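Local coordinates for protein (merozoite surface protein 1) (Plasmodium cynomolgi, PDB 1B9W), which probably takes part in the binding and invasion of host erythrocytes by merozoites, this fragment being the pair of C-terminal EGF-like domains of the longer surface protein, at residues His5-Ala16 with Tyr19-Cys30; Asn53-Glu61 with Glu69-Glu77. All coordinates share one frame; numbering follows the deposited sequence.

How the contacts relate
Contacts 1 and 2 follow one another along the chain and belong to different EGF-like domains, His5-Ala16 with Tyr19-Cys30 to the first and Asn53-Glu61 with Glu69-Glu77 to the second. Their centres are about 19 Å apart, on opposite sides of the chain's centre. In each, a loop runs up to a two-stranded antiparallel sheet within a disulfide-bonded domain. The two contacts meet at Arg29 of contact 1, whose NH1 packs 3.7 Å from Pro58 CD and 3.7 Å from Ala57 CB of contact 2. The same NH1 is hydrogen-bonded to Val86 O, also in the second domain, so one side chain of the first hairpin joins the domains by both packing and a polar bond.

Contact 1 (His5-Ala16 with Tyr19-Cys30); sequences HRCIDTNVPENA and YRYLDGTEEWRC
Ala16 and Cys30 form an antiparallel non-hydrogen-bonded pair, CA to CA 4.0 Å, while at the other end Arg20 N donates to His5 O at 2.8 Å. His5 ND1 in turn donates, in its ring plane, to Arg20 O, 2.8 Å away. The imidazole runs alongside Tyr19, planes 15° apart but slid so far that the rings hardly overlap, with Tyr19 OH 3.0 Å above the centre of one imidazole face and His5 CB over the tyrosine face, displaced toward its rim, a CH-pi contact.

The carboxylate of Glu26 is held by the loop and by Arg20. OE2 takes Ile8 N at 2.8 Å and, from the opposite face of its plane, Arg20 NH1; OE1 accepts from Asp9 N and, through its anti lone pair, from Thr10 OG1 at 2.7 Å. Arg20 NH1 also reaches Asp9 OD2 at 2.9 Å, from above that carboxylate, completing a salt-bridge network of Asp9, Arg20 and Glu26. The acceptor oxygens, Asp9 OD2 and Glu26 OE2, lie in the guanidinium plane, although the Asp9 carboxylate is turned 70° from it. The shared cation probably offsets their repulsion. Ile8 CD1 and Gly24 O lie over opposite guanidinium faces.

Pro13 CG sits 3.5 Å from the centroid of the Trp28 six-membered ring, almost on its normal, a CH-pi contact. Trp28 CG stands between its backbone N and carbonyl carbon (chi1 54°), which turns the indole toward the proline and Ala16 CB.

With the Cys7-Cys18 and Cys30-Cys41 disulfides, this loop folded against the 16-20/26-30 hairpin is characteristic of an EGF-like domain.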
loop_
_atom_site.group_PDB
_atom_site.type_symbol
_atom_site.label_atom_id
_atom_site.label_comp_id
_atom_site.label_asym_id
_atom_site.label_seq_id
_atom_site.Cartn_x
_atom_site.Cartn_y
_atom_site.Cartn_z
ATOM N N HIS A 5 11.184 7.363 6.900
ATOM C CA HIS A 5 10.424 6.108 6.666
ATOM C C HIS A 5 10.674 5.470 5.319
ATOM O O HIS A 5 10.056 4.433 4.991
ATOM C CB HIS A 5 8.931 6.437 6.844
ATOM C CG HIS A 5 8.540 6.805 8.243
ATOM N ND1 HIS A 5 8.415 5.895 9.269
ATOM C CD2 HIS A 5 8.223 8.024 8.751
ATOM C CE1 HIS A 5 8.024 6.530 10.363
ATOM N NE2 HIS A 5 7.916 7.808 10.067
ATOM N N ARG A 6 11.680 5.915 4.556
ATOM C CA ARG A 6 12.109 5.173 3.381
ATOM C C ARG A 6 12.791 3.894 3.762
ATOM O O ARG A 6 13.580 3.744 4.714
ATOM C CB ARG A 6 13.027 6.047 2.521
ATOM C CG ARG A 6 12.339 7.318 2.029
ATOM C CD ARG A 6 13.354 8.094 1.201
ATOM N NE ARG A 6 12.795 9.173 0.414
ATOM C CZ ARG A 6 13.246 10.425 0.475
ATOM N NH1 ARG A 6 14.250 10.752 1.284
ATOM N NH2 ARG A 6 12.681 11.347 -0.293
ATOM N N CYS A 7 12.557 2.831 2.953
ATOM C CA CYS A 7 13.198 1.560 3.281
ATOM C C CYS A 7 14.711 1.631 2.920
ATOM O O CYS A 7 15.017 2.203 1.889
ATOM C CB CYS A 7 12.475 0.511 2.380
ATOM S SG CYS A 7 10.861 0.306 3.239
ATOM N N ILE A 8 15.499 0.985 3.766
ATOM C CA ILE A 8 16.955 0.948 3.502
ATOM C C ILE A 8 17.472 -0.447 3.649
ATOM O O ILE A 8 18.623 -0.724 3.272
ATOM C CB ILE A 8 17.689 1.888 4.522
ATOM C CG1 ILE A 8 17.303 1.578 5.943
ATOM C CG2 ILE A 8 17.358 3.312 4.070
ATOM C CD1 ILE A 8 18.101 2.360 7.009
ATOM N N ASP A 9 16.645 -1.403 4.106
ATOM C CA ASP A 9 17.132 -2.753 4.262
ATOM C C ASP A 9 16.586 -3.735 3.209
ATOM O O ASP A 9 17.089 -4.837 3.102
ATOM C CB ASP A 9 16.744 -3.318 5.633
ATOM C CG ASP A 9 17.512 -2.688 6.795
ATOM O OD1 ASP A 9 18.706 -2.414 6.568
ATOM O OD2 ASP A 9 16.936 -2.524 7.883
ATOM N N THR A 10 15.519 -3.344 2.544
ATOM C CA THR A 10 14.807 -4.305 1.661
ATOM C C THR A 10 15.042 -3.959 0.220
ATOM O O THR A 10 14.957 -2.823 -0.234
ATOM C CB THR A 10 13.291 -4.109 1.974
ATOM O OG1 THR A 10 13.110 -4.427 3.349
ATOM C CG2 THR A 10 12.470 -5.073 1.092
ATOM N N ASN A 11 15.294 -4.979 -0.603
ATOM C CA ASN A 11 15.356 -4.769 -2.045
ATOM C C ASN A 11 13.878 -4.860 -2.544
ATOM O O ASN A 11 13.384 -5.978 -2.462
ATOM C CB ASN A 11 16.177 -5.899 -2.658
ATOM C CG ASN A 11 16.419 -5.772 -4.139
ATOM O OD1 ASN A 11 16.044 -4.794 -4.775
ATOM N ND2 ASN A 11 17.063 -6.773 -4.737
ATOM N N VAL A 12 13.284 -3.739 -2.776
ATOM C CA VAL A 12 11.800 -3.712 -2.964
ATOM C C VAL A 12 11.449 -4.214 -4.357
ATOM O O VAL A 12 11.991 -3.809 -5.372
ATOM C CB VAL A 12 11.355 -2.261 -2.815
ATOM C CG1 VAL A 12 9.851 -2.066 -2.951
ATOM C CG2 VAL A 12 11.806 -1.712 -1.445
ATOM N N PRO A 13 10.415 -5.069 -4.444
ATOM C CA PRO A 13 10.004 -5.531 -5.772
ATOM C C PRO A 13 9.572 -4.415 -6.666
ATOM O O PRO A 13 9.008 -3.397 -6.259
ATOM C CB PRO A 13 8.802 -6.448 -5.434
ATOM C CG PRO A 13 8.999 -6.868 -4.009
ATOM C CD PRO A 13 9.713 -5.687 -3.307
ATOM N N GLU A 14 9.636 -4.601 -8.013
ATOM C CA GLU A 14 9.068 -3.661 -8.961
ATOM C C GLU A 14 7.533 -3.508 -8.774
ATOM O O GLU A 14 6.955 -4.497 -8.325
ATOM C CB GLU A 14 9.282 -4.275 -10.363
ATOM C CG GLU A 14 9.665 -3.273 -11.432
ATOM C CD GLU A 14 9.650 -3.915 -12.816
ATOM O OE1 GLU A 14 9.688 -5.168 -12.861
ATOM O OE2 GLU A 14 9.589 -3.151 -13.805
ATOM N N ASN A 15 7.044 -2.305 -8.938
ATOM C CA ASN A 15 5.636 -1.962 -8.772
ATOM C C ASN A 15 5.155 -2.156 -7.356
ATOM O O ASN A 15 3.988 -2.456 -7.093
ATOM C CB ASN A 15 4.774 -2.771 -9.775
ATOM C CG ASN A 15 5.204 -2.427 -11.197
ATOM O OD1 ASN A 15 5.233 -1.252 -11.548
ATOM N ND2 ASN A 15 5.543 -3.425 -11.977
ATOM N N ALA A 16 6.048 -1.987 -6.363
ATOM C CA ALA A 16 5.690 -2.024 -4.973
ATOM C C ALA A 16 6.224 -0.745 -4.251
ATOM O O ALA A 16 7.037 -0.038 -4.857
ATOM C CB ALA A 16 6.241 -3.228 -4.240
ATOM N N TYR A 19 7.552 0.900 3.270
ATOM C CA TYR A 19 7.530 1.774 4.426
ATOM C C TYR A 19 8.372 1.185 5.546
ATOM O O TYR A 19 8.275 0.019 5.895
ATOM C CB TYR A 19 6.120 1.961 4.959
ATOM C CG TYR A 19 5.920 3.068 5.973
ATOM C CD1 TYR A 19 5.672 4.370 5.580
ATOM C CD2 TYR A 19 5.995 2.742 7.327
ATOM C CE1 TYR A 19 5.481 5.388 6.515
ATOM C CE2 TYR A 19 5.787 3.772 8.252
ATOM C CZ TYR A 19 5.537 5.046 7.846
ATOM O OH TYR A 19 5.359 6.041 8.803
ATOM N N ARG A 20 9.245 2.048 6.166
ATOM C CA ARG A 20 10.049 1.537 7.293
ATOM C C ARG A 20 9.503 2.105 8.603
ATOM O O ARG A 20 9.257 3.313 8.709
ATOM C CB ARG A 20 11.518 2.104 7.164
ATOM C CG ARG A 20 12.319 1.677 8.438
ATOM C CD ARG A 20 13.738 2.332 8.195
ATOM N NE ARG A 20 14.614 1.860 9.284
ATOM C CZ ARG A 20 15.348 0.787 9.309
ATOM N NH1 ARG A 20 15.389 -0.129 8.332
ATOM N NH2 ARG A 20 16.033 0.525 10.425
ATOM N N TYR A 21 9.043 1.258 9.521
ATOM C CA TYR A 21 8.338 1.694 10.694
ATOM C C TYR A 21 9.347 2.136 11.797
ATOM O O TYR A 21 10.507 1.742 11.678
ATOM C CB TYR A 21 7.555 0.510 11.247
ATOM C CG TYR A 21 6.409 0.115 10.295
ATOM C CD1 TYR A 21 5.208 0.823 10.366
ATOM C CD2 TYR A 21 6.557 -0.937 9.415
ATOM C CE1 TYR A 21 4.136 0.443 9.536
ATOM C CE2 TYR A 21 5.500 -1.304 8.580
ATOM C CZ TYR A 21 4.305 -0.614 8.667
ATOM O OH TYR A 21 3.250 -1.019 7.848
ATOM N N LEU A 22 8.793 2.684 12.855
ATOM C CA LEU A 22 9.590 3.071 14.024
ATOM C C LEU A 22 10.347 1.937 14.684
ATOM O O LEU A 22 11.305 2.239 15.420
ATOM C CB LEU A 22 8.603 3.623 15.098
ATOM C CG LEU A 22 8.593 5.129 15.281
ATOM C CD1 LEU A 22 8.872 5.827 13.963
ATOM C CD2 LEU A 22 7.294 5.605 15.912
ATOM N N ASP A 23 9.941 0.675 14.578
ATOM C CA ASP A 23 10.571 -0.459 15.213
ATOM C C ASP A 23 11.702 -1.045 14.379
ATOM O O ASP A 23 12.328 -2.050 14.734
ATOM C CB ASP A 23 9.574 -1.564 15.575
ATOM C CG ASP A 23 8.833 -2.078 14.334
ATOM O OD1 ASP A 23 9.099 -1.614 13.213
ATOM O OD2 ASP A 23 7.998 -2.986 14.522
ATOM N N GLY A 24 11.970 -0.418 13.251
ATOM C CA GLY A 24 13.044 -0.824 12.359
ATOM C C GLY A 24 12.607 -1.849 11.320
ATOM O O GLY A 24 13.453 -2.267 10.514
ATOM N N THR A 25 11.359 -2.318 11.407
ATOM C CA THR A 25 10.928 -3.328 10.416
ATOM C C THR A 25 10.489 -2.619 9.151
ATOM O O THR A 25 10.135 -1.437 9.173
ATOM C CB THR A 25 9.730 -4.153 10.927
ATOM O OG1 THR A 25 8.637 -3.249 11.120
ATOM C CG2 THR A 25 10.006 -4.904 12.203
ATOM N N GLU A 26 10.490 -3.325 8.009
ATOM C CA GLU A 26 10.085 -2.709 6.780
ATOM C C GLU A 26 8.960 -3.616 6.147
ATOM O O GLU A 26 9.159 -4.817 6.222
ATOM C CB GLU A 26 11.272 -2.700 5.788
ATOM C CG GLU A 26 12.242 -1.618 6.359
ATOM C CD GLU A 26 13.443 -1.363 5.480
ATOM O OE1 GLU A 26 13.702 -2.062 4.481
ATOM O OE2 GLU A 26 14.110 -0.336 5.834
ATOM N N GLU A 27 8.051 -2.904 5.535
ATOM C CA GLU A 27 6.988 -3.762 4.856
ATOM C C GLU A 27 6.836 -3.185 3.487
ATOM O O GLU A 27 6.667 -1.999 3.288
ATOM C CB GLU A 27 5.683 -3.635 5.651
ATOM C CG GLU A 27 4.594 -4.499 4.933
ATOM C CD GLU A 27 3.255 -4.322 5.613
ATOM O OE1 GLU A 27 3.162 -3.690 6.683
ATOM O OE2 GLU A 27 2.263 -4.879 5.075
ATOM N N TRP A 28 6.834 -4.073 2.451
ATOM C CA TRP A 28 6.571 -3.616 1.117
ATOM C C TRP A 28 5.127 -4.183 0.718
ATOM O O TRP A 28 4.772 -5.193 1.289
ATOM C CB TRP A 28 7.606 -4.130 0.118
ATOM C CG TRP A 28 7.847 -5.606 0.068
ATOM C CD1 TRP A 28 8.739 -6.355 0.782
ATOM C CD2 TRP A 28 7.164 -6.544 -0.794
ATOM N NE1 TRP A 28 8.671 -7.681 0.438
ATOM C CE2 TRP A 28 7.679 -7.802 -0.536
ATOM C CE3 TRP A 28 6.132 -6.356 -1.742
ATOM C CZ2 TRP A 28 7.224 -8.966 -1.175
ATOM C CZ3 TRP A 28 5.686 -7.516 -2.407
ATOM C CH2 TRP A 28 6.219 -8.769 -2.100
ATOM N N ARG A 29 4.502 -3.366 -0.074
ATOM C CA ARG A 29 3.132 -3.731 -0.545
ATOM C C ARG A 29 3.040 -3.372 -2.004
ATOM O O ARG A 29 3.532 -2.336 -2.502
ATOM C CB ARG A 29 2.102 -2.854 0.187
ATOM C CG ARG A 29 1.993 -3.219 1.674
ATOM C CD ARG A 29 0.934 -2.296 2.315
ATOM N NE ARG A 29 0.840 -2.688 3.733
ATOM C CZ ARG A 29 0.232 -2.007 4.688
ATOM N NH1 ARG A 29 -0.402 -0.876 4.488
ATOM N NH2 ARG A 29 0.256 -2.533 5.911
ATOM N N CYS A 30 2.347 -4.266 -2.790
ATOM C CA CYS A 30 2.188 -3.809 -4.168
ATOM C C CYS A 30 1.386 -2.544 -4.305
ATOM O O CYS A 30 0.466 -2.268 -3.539
ATOM C CB CYS A 30 1.558 -4.982 -4.973
ATOM S SG CYS A 30 2.459 -6.504 -5.026
HETATM O O HOH W 1 14.529 -3.795 8.488
HETATM O O HOH W 2 18.161 -1.512 10.054
HETATM O O HOH W 3 10.713 -5.860 3.941
#

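Contact 2 (Asn53-Glu61 with Glu69-Glu77); sequences NGGCAPEAE and EIVCKCTKE
Where the backbones of Glu61 and Lys73 meet through two hydrogen bonds, the flat group beside them is the Asn53 amide, which has Ala60 O in its plane, 3.0 Å from ND2, a bond that ties the two ends of the loop together. Lys73 N lies 2.7 Å from Glu61 O, and Glu61 N lies 2.9 Å from Lys73 O. This antiparallel hydrogen-bonded pair belongs to the 61-64/70-73 hairpin of the second EGF-like domain. Just before it, Ala60, which ends the type I turn begun at Ala57, rests its CB 3.4 Å from Lys73 O.

At the other end Ile70 packs against the Gly54-Cys56 part of the loop. Its CD1 comes within 3.6 Å of Gly54 O, and its CG2 branch, anti to the backbone N, lies 3.9 Å from Cys56 SG; Gly54 has positive phi and closely faces this side chain. Beyond the paired strands, a water donates to Glu59 O at 2.6 Å and bridges it to Thr75 OG1. Between the two ends runs the disulfide, Cys56 SG to Cys72 SG at 2.0 Å, each sulfur anti to its carbonyl carbon and the S-S torsion (chi3) at -80°.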
loop_
_atom_site.group_PDB
_atom_site.type_symbol
_atom_site.label_atom_id
_atom_site.label_comp_id
_atom_site.label_asym_id
_atom_site.label_seq_id
_atom_site.Cartn_x
_atom_site.Cartn_y
_atom_site.Cartn_z
ATOM N N ASN A 53 -8.839 -6.211 0.236
ATOM C CA ASN A 53 -9.161 -4.810 0.400
ATOM C C ASN A 53 -8.801 -3.963 -0.792
ATOM O O ASN A 53 -8.632 -2.755 -0.658
ATOM C CB ASN A 53 -8.515 -4.274 1.698
ATOM C CG ASN A 53 -9.335 -3.168 2.311
ATOM O OD1 ASN A 53 -10.580 -3.182 2.261
ATOM N ND2 ASN A 53 -8.706 -2.170 2.943
ATOM N N GLY A 54 -8.784 -4.533 -1.999
ATOM C CA GLY A 54 -8.496 -3.770 -3.201
ATOM C C GLY A 54 -7.007 -3.346 -3.257
ATOM O O GLY A 54 -6.661 -2.609 -4.161
ATOM N N GLY A 55 -6.227 -3.869 -2.317
ATOM C CA GLY A 55 -4.818 -3.402 -2.315
ATOM C C GLY A 55 -4.702 -2.169 -1.419
ATOM O O GLY A 55 -3.560 -1.703 -1.177
ATOM N N CYS A 56 -5.777 -1.693 -0.803
ATOM C CA CYS A 56 -5.726 -0.549 0.097
ATOM C C CYS A 56 -5.149 -1.014 1.426
ATOM O O CYS A 56 -5.227 -2.171 1.798
ATOM C CB CYS A 56 -7.125 0.014 0.405
ATOM S SG CYS A 56 -7.983 0.636 -1.056
ATOM N N ALA A 57 -4.538 -0.061 2.187
ATOM C CA ALA A 57 -4.067 -0.489 3.514
ATOM C C ALA A 57 -5.187 -1.205 4.260
ATOM O O ALA A 57 -6.361 -0.816 4.213
ATOM C CB ALA A 57 -3.711 0.796 4.284
ATOM N N PRO A 58 -4.866 -2.172 5.090
ATOM C CA PRO A 58 -5.835 -2.923 5.852
ATOM C C PRO A 58 -6.785 -2.050 6.643
ATOM O O PRO A 58 -7.973 -2.413 6.717
ATOM C CB PRO A 58 -5.057 -3.847 6.757
ATOM C CG PRO A 58 -3.662 -3.834 6.253
ATOM C CD PRO A 58 -3.487 -2.716 5.278
ATOM N N GLU A 59 -6.304 -0.937 7.206
ATOM C CA GLU A 59 -7.160 -0.132 8.073
ATOM C C GLU A 59 -7.917 0.916 7.279
ATOM O O GLU A 59 -8.628 1.759 7.823
ATOM C CB GLU A 59 -6.318 0.515 9.200
ATOM C CG GLU A 59 -5.382 1.599 8.696
ATOM C CD GLU A 59 -4.064 1.163 8.094
ATOM O OE1 GLU A 59 -3.802 -0.013 7.792
ATOM O OE2 GLU A 59 -3.231 2.087 7.880
ATOM N N ALA A 60 -7.711 0.944 5.966
ATOM C CA ALA A 60 -8.383 1.878 5.099
ATOM C C ALA A 60 -9.739 1.275 4.604
ATOM O O ALA A 60 -9.876 0.061 4.492
ATOM C CB ALA A 60 -7.595 2.184 3.843
ATOM N N GLU A 61 -10.542 2.202 4.121
ATOM C CA GLU A 61 -11.811 1.790 3.499
ATOM C C GLU A 61 -11.611 1.722 1.988
ATOM O O GLU A 61 -11.076 2.653 1.390
ATOM C CB GLU A 61 -12.874 2.847 3.850
ATOM C CG GLU A 61 -14.026 2.867 2.863
ATOM C CD GLU A 61 -15.067 3.920 3.221
ATOM O OE1 GLU A 61 -15.747 3.729 4.249
ATOM O OE2 GLU A 61 -15.184 4.913 2.478
ATOM N N GLU A 69 -12.858 1.973 -10.689
ATOM C CA GLU A 69 -11.583 2.450 -10.102
ATOM C C GLU A 69 -11.586 2.218 -8.595
ATOM O O GLU A 69 -12.600 2.381 -7.903
ATOM C CB GLU A 69 -11.539 3.962 -10.253
ATOM C CG GLU A 69 -10.876 4.463 -11.520
ATOM C CD GLU A 69 -10.486 5.927 -11.371
ATOM O OE1 GLU A 69 -11.366 6.793 -10.993
ATOM O OE2 GLU A 69 -9.276 6.290 -11.601
ATOM N N ILE A 70 -10.397 1.897 -8.073
ATOM C CA ILE A 70 -10.307 1.603 -6.636
ATOM C C ILE A 70 -10.045 2.921 -5.926
ATOM O O ILE A 70 -9.295 3.738 -6.469
ATOM C CB ILE A 70 -9.191 0.595 -6.330
ATOM C CG1 ILE A 70 -9.549 -0.791 -6.863
ATOM C CG2 ILE A 70 -8.933 0.513 -4.824
ATOM C CD1 ILE A 70 -8.350 -1.666 -7.170
ATOM N N VAL A 71 -10.795 3.192 -4.877
ATOM C CA VAL A 71 -10.624 4.440 -4.127
ATOM C C VAL A 71 -10.331 4.047 -2.677
ATOM O O VAL A 71 -11.204 3.415 -2.072
ATOM C CB VAL A 71 -11.918 5.280 -4.159
ATOM C CG1 VAL A 71 -11.897 6.330 -3.052
ATOM C CG2 VAL A 71 -12.080 5.959 -5.516
ATOM N N CYS A 72 -9.121 4.313 -2.180
ATOM C CA CYS A 72 -8.833 3.952 -0.793
ATOM C C CYS A 72 -9.065 5.151 0.114
ATOM O O CYS A 72 -8.563 6.224 -0.225
ATOM C CB CYS A 72 -7.356 3.539 -0.629
ATOM S SG CYS A 72 -6.873 2.187 -1.711
ATOM N N LYS A 73 -9.674 4.960 1.281
ATOM C CA LYS A 73 -9.790 6.140 2.137
ATOM C C LYS A 73 -9.176 5.901 3.508
ATOM O O LYS A 73 -9.537 4.950 4.201
ATOM C CB LYS A 73 -11.266 6.556 2.223
ATOM C CG LYS A 73 -11.449 7.749 3.144
ATOM C CD LYS A 73 -12.431 8.782 2.624
ATOM C CE LYS A 73 -12.357 10.034 3.496
ATOM N NZ LYS A 73 -11.896 11.220 2.718
ATOM N N CYS A 74 -8.241 6.764 3.897
ATOM C CA CYS A 74 -7.670 6.626 5.251
ATOM C C CYS A 74 -8.601 7.371 6.210
ATOM O O CYS A 74 -8.687 8.603 6.124
ATOM C CB CYS A 74 -6.274 7.231 5.317
ATOM S SG CYS A 74 -5.134 6.460 4.148
ATOM N N THR A 75 -9.375 6.628 6.981
ATOM C CA THR A 75 -10.391 7.234 7.828
ATOM C C THR A 75 -9.912 7.895 9.105
ATOM O O THR A 75 -10.687 8.707 9.625
ATOM C CB THR A 75 -11.481 6.199 8.183
ATOM O OG1 THR A 75 -10.858 5.024 8.716
ATOM C CG2 THR A 75 -12.246 5.833 6.920
ATOM N N LYS A 76 -8.802 7.516 9.717
ATOM C CA LYS A 76 -8.364 8.178 10.953
ATOM C C LYS A 76 -8.155 9.663 10.649
ATOM O O LYS A 76 -7.616 9.992 9.587
ATOM C CB LYS A 76 -7.097 7.539 11.503
ATOM C CG LYS A 76 -7.047 7.171 12.987
ATOM C CD LYS A 76 -5.599 7.126 13.450
ATOM C CE LYS A 76 -5.315 6.444 14.762
ATOM N NZ LYS A 76 -5.499 7.296 15.961
ATOM N N GLU A 77 -8.598 10.565 11.523
ATOM C CA GLU A 77 -8.407 11.987 11.265
ATOM C C GLU A 77 -6.921 12.332 11.235
ATOM O O GLU A 77 -6.128 11.837 12.040
ATOM C CB GLU A 77 -9.126 12.868 12.291
ATOM C CG GLU A 77 -10.091 13.864 11.672
ATOM C CD GLU A 77 -10.692 14.842 12.663
ATOM O OE1 GLU A 77 -10.916 14.451 13.832
ATOM O OE2 GLU A 77 -10.947 16.002 12.270
HETATM O O HOH W 4 -8.304 3.613 9.655
HETATM O O HOH W 5 -11.415 1.786 7.640
#